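Local coordinates for glutathione S-transferase-like protein (Methylobacillus flagellatus, PDB 4GLT), which binds glutathione in a thioredoxin-like glutathione S-transferase fold and probably acts as a transferase, at residues L26-N29 / T30-Y33; V89-L92 / D93-P97; V144-K147 / Q148-V152; K165-C169 / V170-F174. One frame throughout, in Å; residues are numbered along the deposited sequence.

Contact 1 (L26-N29 / T30-Y33). With GSH (glutathione), chain E.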
loop_
_atom_site.group_PDB
_atom_site.type_symbol
_atom_site.label_atom_id
_atom_site.label_comp_id
_atom_site.label_asym_id
_atom_site.label_seq_id
_atom_site.Cartn_x
_atom_site.Cartn_y
_atom_site.Cartn_z
ATOM N N LEU A 26 5.885 -0.276 16.561
ATOM C CA LEU A 26 5.013 -1.388 16.878
ATOM C C LEU A 26 5.165 -2.444 15.810
ATOM O O LEU A 26 5.114 -2.147 14.630
ATOM C CB LEU A 26 3.564 -0.943 16.913
ATOM C CG LEU A 26 3.175 0.131 17.914
ATOM C CD1 LEU A 26 1.676 0.142 18.076
ATOM C CD2 LEU A 26 3.835 -0.129 19.228
ATOM N N TYR A 27 5.309 -3.686 16.229
ATOM C CA TYR A 27 5.509 -4.788 15.299
ATOM C C TYR A 27 5.153 -6.131 15.936
ATOM O O TYR A 27 5.109 -6.253 17.160
ATOM C CB TYR A 27 6.964 -4.819 14.848
ATOM C CG TYR A 27 7.855 -5.556 15.818
ATOM C CD1 TYR A 27 8.328 -6.828 15.523
ATOM C CD2 TYR A 27 8.205 -4.991 17.042
ATOM C CE1 TYR A 27 9.137 -7.513 16.408
ATOM C CE2 TYR A 27 9.019 -5.662 17.928
ATOM C CZ TYR A 27 9.478 -6.924 17.609
ATOM O OH TYR A 27 10.288 -7.605 18.485
ATOM N N SER A 28 4.910 -7.132 15.089
ATOM C CA SER A 28 4.696 -8.512 15.528
ATOM C C SER A 28 5.852 -9.349 15.009
ATOM O O SER A 28 6.658 -8.862 14.222
ATOM C CB SER A 28 3.386 -9.065 14.970
ATOM O OG SER A 28 3.477 -9.220 13.562
ATOM N N ASN A 29 5.927 -10.609 15.432
ATOM C CA ASN A 29 7.036 -11.483 15.029
ATOM C C ASN A 29 6.937 -12.069 13.621
ATOM O O ASN A 29 7.925 -12.557 13.080
ATOM C CB ASN A 29 7.225 -12.614 16.037
ATOM C CG ASN A 29 8.285 -12.302 17.082
ATOM O OD1 ASN A 29 8.127 -12.634 18.253
ATOM N ND2 ASN A 29 9.375 -11.669 16.662
ATOM N N THR A 30 5.752 -12.022 13.024
ATOM C CA THR A 30 5.555 -12.650 11.724
ATOM C C THR A 30 5.315 -11.654 10.591
ATOM O O THR A 30 5.447 -12.005 9.428
ATOM C CB THR A 30 4.408 -13.679 11.767
ATOM O OG1 THR A 30 3.161 -13.003 11.960
ATOM C CG2 THR A 30 4.625 -14.664 12.912
ATOM N N SER A 31 4.982 -10.410 10.927
ATOM C CA SER A 31 4.616 -9.420 9.906
ATOM C C SER A 31 5.746 -9.034 8.946
ATOM O O SER A 31 6.694 -8.381 9.354
ATOM C CB SER A 31 4.071 -8.160 10.571
ATOM O OG SER A 31 3.849 -7.159 9.602
ATOM N N PRO A 32 5.623 -9.400 7.655
ATOM C CA PRO A 32 6.694 -9.126 6.686
ATOM C C PRO A 32 6.807 -7.637 6.350
ATOM O O PRO A 32 7.865 -7.163 5.931
ATOM C CB PRO A 32 6.273 -9.935 5.457
ATOM C CG PRO A 32 4.787 -10.007 5.549
ATOM C CD PRO A 32 4.455 -10.045 7.022
ATOM N N TYR A 33 5.716 -6.914 6.560
ATOM C CA TYR A 33 5.697 -5.463 6.391
ATOM C C TYR A 33 6.437 -4.796 7.538
ATOM O O TYR A 33 7.112 -3.798 7.344
ATOM C CB TYR A 33 4.259 -4.950 6.369
ATOM C CG TYR A 33 3.371 -5.723 5.440
ATOM C CD1 TYR A 33 3.445 -5.527 4.070
ATOM C CD2 TYR A 33 2.464 -6.658 5.931
ATOM C CE1 TYR A 33 2.628 -6.224 3.208
ATOM C CE2 TYR A 33 1.645 -7.363 5.078
ATOM C CZ TYR A 33 1.735 -7.142 3.715
ATOM O OH TYR A 33 0.932 -7.847 2.851
HETATM N N1 GSH E . -0.147 -2.114 4.099
HETATM C CA1 GSH E . 0.339 -2.355 5.476
HETATM C C1 GSH E . 1.820 -2.142 5.393
HETATM O O11 GSH E . 2.464 -1.825 6.407
HETATM O O12 GSH E . 2.357 -2.270 4.272
HETATM C CB1 GSH E . -0.062 -3.770 5.930
HETATM C CG1 GSH E . 0.342 -4.077 7.379
HETATM C CD1 GSH E . -0.056 -5.497 7.772
HETATM O OE1 GSH E . -0.742 -6.178 7.024
HETATM N N2 GSH E . 0.382 -5.936 8.959
HETATM C CA2 GSH E . 0.027 -7.202 9.609
HETATM C C2 GSH E . 0.619 -8.422 8.949
HETATM O O2 GSH E . 1.738 -8.387 8.454
HETATM C CB2 GSH E . -1.484 -7.326 9.751
HETATM S SG2 GSH E . -2.136 -6.118 10.927
HETATM N N3 GSH E . -0.120 -9.528 8.950
HETATM C CA3 GSH E . 0.295 -10.747 8.274
HETATM C C3 GSH E . 1.080 -11.689 9.164
HETATM O O31 GSH E . 1.111 -12.904 8.863
HETATM O O32 GSH E . 1.681 -11.224 10.161
#
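The glutathione site of the thioredoxin-like N-terminal domain begins here, where Ser-28 and Ser-31 meet in the turn from strand 24-27 into helix 32-44, the first connection of the domain's beta-alpha-beta unit. The backbone N of Ser-31 donates to Ser-28 OG at 3.3 Å with an N-H...O angle of 140°, a bent bond across the turn. Ser-28 OG also rests against Ser-31 CB, at 3.2 Å. Ser-31 OG swings away from the residue's N (chi1 174°), which presents the hydroxyl to the tripeptide, and it donates to glutathione O2 over 2.7 Å; the same oxygen N-caps the helix by accepting from the N of Ala-34. Thr-30 holds the glycine end of the ligand: its OG1 gives a hydrogen bond of 2.9 Å to glutathione O32, a carboxylate oxygen. Arg-191 and Tyr-187 of helix 176-191 also hydrogen-bond the ligand. Tyr-33 serves as a wall. Glutathione CB1 lies 3.8 Å above one face of its ring, offset toward the rim, while CG of Pro-32 sits over the opposite face. On the glutathione face OE1 of the ligand comes within 3.3 Å of Tyr-33 CE2, while glutathione C2 lies in the plane at the ring edge.

Contact 2 (V89-L92 / D93-P97)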
loop_
_atom_site.group_PDB
_atom_site.type_symbol
_atom_site.label_atom_id
_atom_site.label_comp_id
_atom_site.label_asym_id
_atom_site.label_seq_id
_atom_site.Cartn_x
_atom_site.Cartn_y
_atom_site.Cartn_z
ATOM N N VAL A 89 8.945 3.770 5.806
ATOM C CA VAL A 89 10.218 3.564 5.126
ATOM C C VAL A 89 10.735 4.778 4.335
ATOM O O VAL A 89 11.943 4.902 4.094
ATOM C CB VAL A 89 10.107 2.350 4.174
ATOM C CG1 VAL A 89 10.993 2.533 2.953
ATOM C CG2 VAL A 89 10.440 1.062 4.911
ATOM N N GLU A 90 9.851 5.665 3.898
ATOM C CA GLU A 90 10.345 6.866 3.224
ATOM C C GLU A 90 10.820 7.843 4.289
ATOM O O GLU A 90 11.880 8.449 4.178
ATOM C CB GLU A 90 9.287 7.503 2.321
ATOM C CG GLU A 90 9.851 8.619 1.460
ATOM C CD GLU A 90 8.955 8.995 0.296
ATOM O OE1 GLU A 90 7.718 8.880 0.424
ATOM O OE2 GLU A 90 9.492 9.427 -0.748
ATOM N N TYR A 91 10.029 7.961 5.344
ATOM C CA TYR A 91 10.413 8.753 6.499
ATOM C C TYR A 91 11.810 8.417 7.045
ATOM O O TYR A 91 12.610 9.313 7.289
ATOM C CB TYR A 91 9.373 8.575 7.594
ATOM C CG TYR A 91 9.735 9.266 8.875
ATOM C CD1 TYR A 91 9.525 10.627 9.029
ATOM C CD2 TYR A 91 10.291 8.561 9.927
ATOM C CE1 TYR A 91 9.850 11.268 10.204
ATOM C CE2 TYR A 91 10.616 9.195 11.108
ATOM C CZ TYR A 91 10.396 10.550 11.238
ATOM O OH TYR A 91 10.727 11.191 12.407
ATOM N N LEU A 92 12.096 7.132 7.241
ATOM C CA LEU A 92 13.358 6.716 7.857
ATOM C C LEU A 92 14.574 6.884 6.938
ATOM O O LEU A 92 15.659 7.228 7.398
ATOM C CB LEU A 92 13.272 5.267 8.344
ATOM C CG LEU A 92 12.306 4.957 9.492
ATOM C CD1 LEU A 92 12.024 3.467 9.564
ATOM C CD2 LEU A 92 12.853 5.458 10.816
ATOM N N ASP A 93 14.401 6.647 5.640
ATOM C CA ASP A 93 15.529 6.763 4.721
ATOM C C ASP A 93 16.046 8.197 4.695
ATOM O O ASP A 93 17.162 8.443 4.270
ATOM C CB ASP A 93 15.158 6.303 3.311
ATOM C CG ASP A 93 16.329 6.388 2.335
ATOM O OD1 ASP A 93 17.492 6.191 2.753
ATOM O OD2 ASP A 93 16.086 6.650 1.140
ATOM N N HIS A 94 15.238 9.134 5.177
ATOM C CA HIS A 94 15.605 10.549 5.147
ATOM C C HIS A 94 16.197 10.999 6.482
ATOM O O HIS A 94 16.641 12.132 6.617
ATOM C CB HIS A 94 14.373 11.397 4.820
ATOM C CG HIS A 94 14.667 12.855 4.659
ATOM N ND1 HIS A 94 14.610 13.746 5.710
ATOM C CD2 HIS A 94 15.016 13.579 3.568
ATOM C CE1 HIS A 94 14.913 14.956 5.273
ATOM N NE2 HIS A 94 15.166 14.882 3.978
ATOM N N ARG A 95 16.109 10.149 7.493
ATOM C CA ARG A 95 16.687 10.434 8.803
ATOM C C ARG A 95 18.217 10.511 8.854
ATOM O O ARG A 95 18.773 11.312 9.579
ATOM C CB ARG A 95 16.172 9.450 9.843
ATOM C CG ARG A 95 15.126 10.016 10.778
ATOM C CD ARG A 95 13.974 10.641 10.028
ATOM N NE ARG A 95 14.180 12.057 9.770
ATOM C CZ ARG A 95 13.499 12.760 8.869
ATOM N NH1 ARG A 95 12.571 12.178 8.123
ATOM N NH2 ARG A 95 13.753 14.049 8.704
ATOM N N THR A 96 18.886 9.638 8.117
ATOM C CA THR A 96 20.332 9.569 8.145
ATOM C C THR A 96 20.902 9.411 6.752
ATOM O O THR A 96 20.238 8.958 5.836
ATOM C CB THR A 96 20.835 8.405 8.995
ATOM O OG1 THR A 96 21.162 7.306 8.149
ATOM C CG2 THR A 96 19.791 7.990 9.989
ATOM N N PRO A 97 22.162 9.766 6.613
ATOM C CA PRO A 97 22.836 9.789 5.320
ATOM C C PRO A 97 23.614 8.525 5.090
ATOM O O PRO A 97 24.459 8.487 4.213
ATOM C CB PRO A 97 23.790 10.966 5.460
ATOM C CG PRO A 97 24.023 11.078 6.909
ATOM C CD PRO A 97 22.720 10.761 7.535
#
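Near the C-terminal end of helix 85-93 the backbone is held by bonds of changing step: a weak hydrogen bond from the N of Asp-93 to Val-89 O spans four residues, and the next two span three, a weak one from the N of His-94 to Tyr-91 O and one of 3.0 Å from the N of Arg-95 to Leu-92 O. This C-terminal helix end leads from the thioredoxin-like domain of the glutathione S-transferase fold into the linker before helix 106-133. Across the turn, Arg-95 folds back over Tyr-91. The arginine chain bends at chi2 and chi3, which brings CD over the face of the tyrosine ring, 4.0 Å from the centroid and 20° off the normal, a CH-pi contact. The guanidinium follows as an off-centre cation-pi partner, with Arg-95 CZ 4.6 Å from the centroid of the Tyr-91 ring and the two planes 33° apart. Arg-95 NH1 also bonds to His-106 of the second subunit, whose ring stacks on His-94, so the end of the helix is part of the dimer interface. Glu-90 OE2 forms a salt bridge with Lys-109 of that subunit. Within the chain, Asp-93 ties the helix end to its surroundings through a salt bridge to Lys-44 and hydrogen bonds to the backbone N atoms of Leu-101 and Ile-102. Besides His-106, the guanidinium takes up a carbonyl: Arg-95 NH1 donates to Tyr-91 O at 3.0 Å, the oxygen tilted 24° from the guanidinium plane.

Contact 3 (V144-K147 / Q148-V152). With GSH (glutathione), chain F.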
loop_
_atom_site.group_PDB
_atom_site.type_symbol
_atom_site.label_atom_id
_atom_site.label_comp_id
_atom_site.label_asym_id
_atom_site.label_seq_id
_atom_site.Cartn_x
_atom_site.Cartn_y
_atom_site.Cartn_z
ATOM N N VAL A 144 -10.362 -18.790 -4.173
ATOM C CA VAL A 144 -9.704 -17.603 -3.669
ATOM C C VAL A 144 -8.229 -17.886 -3.433
ATOM O O VAL A 144 -7.360 -17.112 -3.827
ATOM C CB VAL A 144 -10.360 -17.173 -2.347
ATOM C CG1 VAL A 144 -9.518 -16.131 -1.642
ATOM C CG2 VAL A 144 -11.773 -16.670 -2.602
ATOM N N ILE A 145 -7.954 -19.017 -2.799
ATOM C CA ILE A 145 -6.586 -19.444 -2.565
ATOM C C ILE A 145 -5.847 -19.608 -3.894
ATOM O O ILE A 145 -4.723 -19.131 -4.064
ATOM C CB ILE A 145 -6.571 -20.770 -1.786
ATOM C CG1 ILE A 145 -7.250 -20.582 -0.428
ATOM C CG2 ILE A 145 -5.148 -21.283 -1.617
ATOM C CD1 ILE A 145 -7.409 -21.862 0.365
ATOM N N GLU A 146 -6.494 -20.283 -4.838
ATOM C CA GLU A 146 -5.904 -20.530 -6.145
ATOM C C GLU A 146 -5.518 -19.219 -6.834
ATOM O O GLU A 146 -4.384 -19.038 -7.282
ATOM C CB GLU A 146 -6.897 -21.306 -7.014
ATOM C CG GLU A 146 -6.257 -22.278 -7.991
ATOM C CD GLU A 146 -5.088 -21.670 -8.741
ATOM O OE1 GLU A 146 -4.166 -21.140 -8.081
ATOM O OE2 GLU A 146 -5.091 -21.730 -9.991
ATOM N N LYS A 147 -6.460 -18.305 -6.909
ATOM C CA LYS A 147 -6.238 -17.029 -7.547
ATOM C C LYS A 147 -5.071 -16.264 -6.933
ATOM O O LYS A 147 -4.231 -15.730 -7.631
ATOM C CB LYS A 147 -7.506 -16.205 -7.431
ATOM C CG LYS A 147 -7.570 -15.014 -8.323
ATOM C CD LYS A 147 -8.751 -14.178 -7.939
ATOM C CE LYS A 147 -8.793 -12.861 -8.661
ATOM N NZ LYS A 147 -9.684 -11.936 -7.913
ATOM N N GLN A 148 -5.048 -16.195 -5.616
ATOM C CA GLN A 148 -3.996 -15.447 -4.931
ATOM C C GLN A 148 -2.625 -16.084 -5.125
ATOM O O GLN A 148 -1.639 -15.397 -5.402
ATOM C CB GLN A 148 -4.314 -15.343 -3.437
ATOM C CG GLN A 148 -5.628 -14.649 -3.133
ATOM C CD GLN A 148 -5.635 -13.207 -3.602
ATOM O OE1 GLN A 148 -6.688 -12.606 -3.785
ATOM N NE2 GLN A 148 -4.454 -12.650 -3.805
ATOM N N LEU A 149 -2.558 -17.403 -4.974
ATOM C CA LEU A 149 -1.295 -18.104 -5.160
ATOM C C LEU A 149 -0.902 -17.989 -6.627
ATOM O O LEU A 149 0.262 -18.170 -6.999
ATOM C CB LEU A 149 -1.394 -19.561 -4.695
ATOM C CG LEU A 149 -1.654 -19.706 -3.187
ATOM C CD1 LEU A 149 -1.677 -21.157 -2.722
ATOM C CD2 LEU A 149 -0.632 -18.913 -2.390
ATOM N N ASN A 150 -1.881 -17.653 -7.458
ATOM C CA ASN A 150 -1.590 -17.293 -8.836
ATOM C C ASN A 150 -0.797 -15.997 -8.943
ATOM O O ASN A 150 0.170 -15.926 -9.692
ATOM C CB ASN A 150 -2.872 -17.205 -9.664
ATOM C CG ASN A 150 -3.159 -18.484 -10.406
ATOM O OD1 ASN A 150 -2.260 -19.295 -10.624
ATOM N ND2 ASN A 150 -4.413 -18.678 -10.799
ATOM N N LYS A 151 -1.205 -14.972 -8.194
ATOM C CA LYS A 151 -0.485 -13.697 -8.219
ATOM C C LYS A 151 0.961 -13.894 -7.768
ATOM O O LYS A 151 1.890 -13.289 -8.320
ATOM C CB LYS A 151 -1.179 -12.659 -7.326
ATOM C CG LYS A 151 -2.605 -12.323 -7.734
ATOM C CD LYS A 151 -3.331 -11.515 -6.674
ATOM C CE LYS A 151 -4.827 -11.436 -6.970
ATOM N NZ LYS A 151 -5.114 -10.753 -8.266
ATOM N N VAL A 152 1.133 -14.738 -6.752
ATOM C CA VAL A 152 2.441 -15.072 -6.193
ATOM C C VAL A 152 3.382 -15.644 -7.248
ATOM O O VAL A 152 4.475 -15.115 -7.477
ATOM C CB VAL A 152 2.274 -16.089 -5.046
ATOM C CG1 VAL A 152 3.614 -16.587 -4.531
ATOM C CG2 VAL A 152 1.465 -15.466 -3.933
HETATM N N1 GSH F . -3.515 -1.555 -4.106
HETATM C CA1 GSH F . -3.475 -1.361 -5.575
HETATM C C1 GSH F . -3.533 0.104 -5.926
HETATM O O11 GSH F . -3.416 0.386 -7.133
HETATM O O12 GSH F . -3.674 0.974 -5.027
HETATM C CB1 GSH F . -4.526 -2.189 -6.333
HETATM C CG1 GSH F . -5.979 -1.970 -5.916
HETATM C CD1 GSH F . -6.873 -3.105 -6.388
HETATM O OE1 GSH F . -6.820 -4.197 -5.844
HETATM N N2 GSH F . -7.721 -2.873 -7.399
HETATM C CA2 GSH F . -8.749 -3.840 -7.766
HETATM C C2 GSH F . -8.238 -4.959 -8.635
HETATM O O2 GSH F . -7.683 -4.720 -9.698
HETATM C CB2 GSH F . -9.918 -3.131 -8.450
HETATM S SG2 GSH F . -10.786 -2.025 -7.297
HETATM N N3 GSH F . -8.417 -6.208 -8.177
HETATM C CA3 GSH F . -8.176 -7.365 -9.028
HETATM C C3 GSH F . -7.655 -8.599 -8.308
HETATM O O31 GSH F . -7.239 -8.505 -7.129
HETATM O O32 GSH F . -7.661 -9.690 -8.927
#
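Lys-147 and Lys-151, one turn apart on helix 142-162 of the all-helical C-terminal domain, converge on one carboxylate oxygen of the glutathione bound by the second subunit. Lys-151 NZ donates to O32 of that glutathione at 2.8 Å, and Lys-147 NZ adds a weak bond of 3.2 Å to the same atom. The shared carboxylate oxygen lets the NZ atoms of Lys-147 and Lys-151 sit 4.7 Å apart, probably with its negative charge balancing theirs. They arrive by different routes: Lys-147 leaves with CG anti to the backbone N (chi1 -165°) and stays extended, while Lys-151 bends at its last torsion, chi4 -62°. Lys-151 NZ has a further acceptor in the carbonyl of Leu-68 of the second subunit. Ser-85, Ile-71 and Lys-70 of that subunit also hydrogen-bond this glutathione, which therefore bridges the dimer. Farther out, regular helical bonds set the spacing of the lysines; the N of Leu-149, for instance, donates to Ile-145 O at 2.9 Å with an N-H...O angle of 169°. Gln-148 and Leu-149 turn the inner side of the helix toward the alanines of helix 106-133. Along the helix, Ile-145 and Leu-149 run side by side, pointing the same way, Ile-145 CG2 touching Leu-149 CD1 at 3.6 Å.

Contact 4 (K165-C169 / V170-F174)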
loop_
_atom_site.group_PDB
_atom_site.type_symbol
_atom_site.label_atom_id
_atom_site.label_comp_id
_atom_site.label_asym_id
_atom_site.label_seq_id
_atom_site.Cartn_x
_atom_site.Cartn_y
_atom_site.Cartn_z
ATOM N N LYS A 165 20.631 -10.757 -14.949
ATOM C CA LYS A 165 22.000 -10.267 -15.068
ATOM C C LYS A 165 22.244 -9.123 -14.106
ATOM O O LYS A 165 22.944 -8.163 -14.436
ATOM C CB LYS A 165 22.269 -9.788 -16.495
ATOM C CG LYS A 165 21.244 -10.256 -17.514
ATOM C CD LYS A 165 21.433 -9.521 -18.831
ATOM C CE LYS A 165 21.361 -8.017 -18.618
ATOM N NZ LYS A 165 21.839 -7.266 -19.809
ATOM N N ARG A 166 21.668 -9.229 -12.916
ATOM C CA ARG A 166 21.707 -8.141 -11.953
ATOM C C ARG A 166 22.253 -8.601 -10.602
ATOM O O ARG A 166 21.944 -9.698 -10.130
ATOM C CB ARG A 166 20.300 -7.554 -11.760
ATOM C CG ARG A 166 19.570 -7.164 -13.040
ATOM C CD ARG A 166 18.544 -6.070 -12.758
ATOM N NE ARG A 166 17.356 -6.148 -13.611
ATOM C CZ ARG A 166 17.240 -5.567 -14.803
ATOM N NH1 ARG A 166 16.115 -5.698 -15.499
ATOM N NH2 ARG A 166 18.248 -4.861 -15.304
ATOM N N LYS A 167 23.135 -7.817 -10.000
ATOM C CA LYS A 167 23.499 -8.068 -8.616
ATOM C C LYS A 167 22.350 -7.763 -7.647
ATOM O O LYS A 167 22.025 -8.566 -6.785
ATOM C CB LYS A 167 24.747 -7.275 -8.236
ATOM C CG LYS A 167 25.952 -7.488 -9.150
ATOM C CD LYS A 167 26.263 -8.961 -9.360
ATOM C CE LYS A 167 27.695 -9.172 -9.813
ATOM N NZ LYS A 167 27.956 -8.645 -11.180
ATOM N N TRP A 168 21.705 -6.620 -7.856
ATOM C CA TRP A 168 20.646 -6.098 -6.993
ATOM C C TRP A 168 19.526 -5.624 -7.896
ATOM O O TRP A 168 19.704 -5.562 -9.103
ATOM C CB TRP A 168 21.120 -4.929 -6.128
ATOM C CG TRP A 168 22.118 -5.257 -5.060
ATOM C CD1 TRP A 168 23.397 -4.812 -4.985
ATOM C CD2 TRP A 168 21.913 -6.072 -3.906
ATOM N NE1 TRP A 168 24.005 -5.300 -3.867
ATOM C CE2 TRP A 168 23.117 -6.082 -3.186
ATOM C CE3 TRP A 168 20.833 -6.799 -3.412
ATOM C CZ2 TRP A 168 23.269 -6.786 -2.004
ATOM C CZ3 TRP A 168 20.987 -7.496 -2.243
ATOM C CH2 TRP A 168 22.196 -7.487 -1.550
ATOM N N CYS A 169 18.359 -5.329 -7.329
ATOM C CA CYS A 169 17.196 -4.990 -8.143
ATOM C C CYS A 169 17.346 -3.750 -9.017
ATOM O O CYS A 169 17.007 -3.785 -10.185
ATOM C CB CYS A 169 15.978 -4.780 -7.247
ATOM S SG CYS A 169 15.400 -6.244 -6.390
ATOM N N VAL A 170 17.876 -2.667 -8.472
ATOM C CA VAL A 170 17.963 -1.439 -9.246
ATOM C C VAL A 170 19.374 -0.873 -9.264
ATOM O O VAL A 170 20.077 -0.873 -8.258
ATOM C CB VAL A 170 17.019 -0.351 -8.692
ATOM C CG1 VAL A 170 17.193 0.953 -9.466
ATOM C CG2 VAL A 170 15.570 -0.820 -8.723
ATOM N N ASN A 171 19.780 -0.401 -10.431
ATOM C CA ASN A 171 20.980 0.410 -10.567
ATOM C C ASN A 171 22.261 -0.192 -10.014
ATOM O O ASN A 171 23.318 0.442 -10.049
ATOM C CB ASN A 171 20.735 1.812 -10.006
ATOM C CG ASN A 171 20.258 2.770 -11.078
ATOM O OD1 ASN A 171 19.561 3.749 -10.800
ATOM N ND2 ASN A 171 20.626 2.478 -12.328
ATOM N N GLU A 172 22.131 -1.440 -9.590
ATOM C CA GLU A 172 23.185 -2.203 -8.966
ATOM C C GLU A 172 23.562 -1.770 -7.556
ATOM O O GLU A 172 24.705 -1.927 -7.156
ATOM C CB GLU A 172 24.418 -2.224 -9.855
ATOM C CG GLU A 172 24.939 -3.624 -10.095
ATOM C CD GLU A 172 24.111 -4.369 -11.112
ATOM O OE1 GLU A 172 23.623 -3.721 -12.052
ATOM O OE2 GLU A 172 23.945 -5.594 -10.978
ATOM N N SER A 173 22.607 -1.228 -6.805
ATOM C CA SER A 173 22.873 -0.847 -5.418
ATOM C C SER A 173 21.742 -1.163 -4.476
ATOM O O SER A 173 20.565 -0.955 -4.788
ATOM C CB SER A 173 23.302 0.625 -5.274
ATOM O OG SER A 173 22.561 1.466 -6.135
ATOM N N PHE A 174 22.134 -1.668 -3.316
ATOM C CA PHE A 174 21.217 -2.156 -2.332
ATOM C C PHE A 174 20.180 -1.079 -2.033
ATOM O O PHE A 174 20.517 0.026 -1.622
ATOM C CB PHE A 174 21.997 -2.536 -1.079
ATOM C CG PHE A 174 21.140 -3.096 0.004
ATOM C CD1 PHE A 174 20.742 -4.414 -0.038
ATOM C CD2 PHE A 174 20.735 -2.302 1.063
ATOM C CE1 PHE A 174 19.934 -4.933 0.957
ATOM C CE2 PHE A 174 19.937 -2.816 2.072
ATOM C CZ PHE A 174 19.535 -4.131 2.013
#
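Trp-168 and Phe-174 meet edge to face, the phenyl edge directed at the six-membered ring of the indole, with centroids 5.2 Å apart and planes at 79°. CD1 of Phe-174 makes the approach, 3.7 Å from Trp-168 CH2 and displaced toward the rim of the indole. The phenyl group takes up this position with CG anti to its backbone N (chi1 -178°). At the indole edge the carbonyl of Glu-172 lies near the ring plane, its O 3.8 Å from Trp-168 CD1; the backbone N of Phe-174 instead lies over the face, equally near Trp-168 CD1. The chain thus wraps around the tryptophan, which also meets the ring of His-207 at about a right angle. Glu-172 turns back in the other direction. Bent at chi2, it passes obliquely across Lys-167 and accepts a short, straight hydrogen bond: the N of Lys-167 donates to Glu-172 OE2 at 2.6 Å, with an N-H...O angle of 163° and nearly along the C-O axis. That carboxylate oxygen also rests on Lys-167 CG at 3.3 Å. The reversal that makes both contacts possible runs from Val-170 to Ser-173 and is closed by the N of Ser-173 donating to Val-170 O at 2.9 Å. Cys-169 and Val-170 face inward against Trp-115 of helix 106-133, and Asp-178 OD1 accepts from the backbone N of Cys-169. This is a type I' beta turn, flanked by an edge-to-face aromatic pair, in the loop between helices 142-162 and 176-191 of the glutathione S-transferase C-terminal domain.

How the contacts relate
From the N terminus the four contacts come in series; none nests within or crosses another. Contact 1 closes the turn between strand 24-27 and helix 32-44, and contact 2 finishes helix 85-93 at the exit from the same thioredoxin-like domain, their centres about 20 Å apart. The chain then enters the helical domain, where contact 3 lies within helix 142-162 and contact 4 closes a turn in the loop that follows it. Contacts 2 and 3 lie on opposite sides of the chain's centre, about 34 Å between centres, and both reach the second subunit. Contacts 1 and 3 each touch a glutathione, but different copies; contact 4 lies away from both.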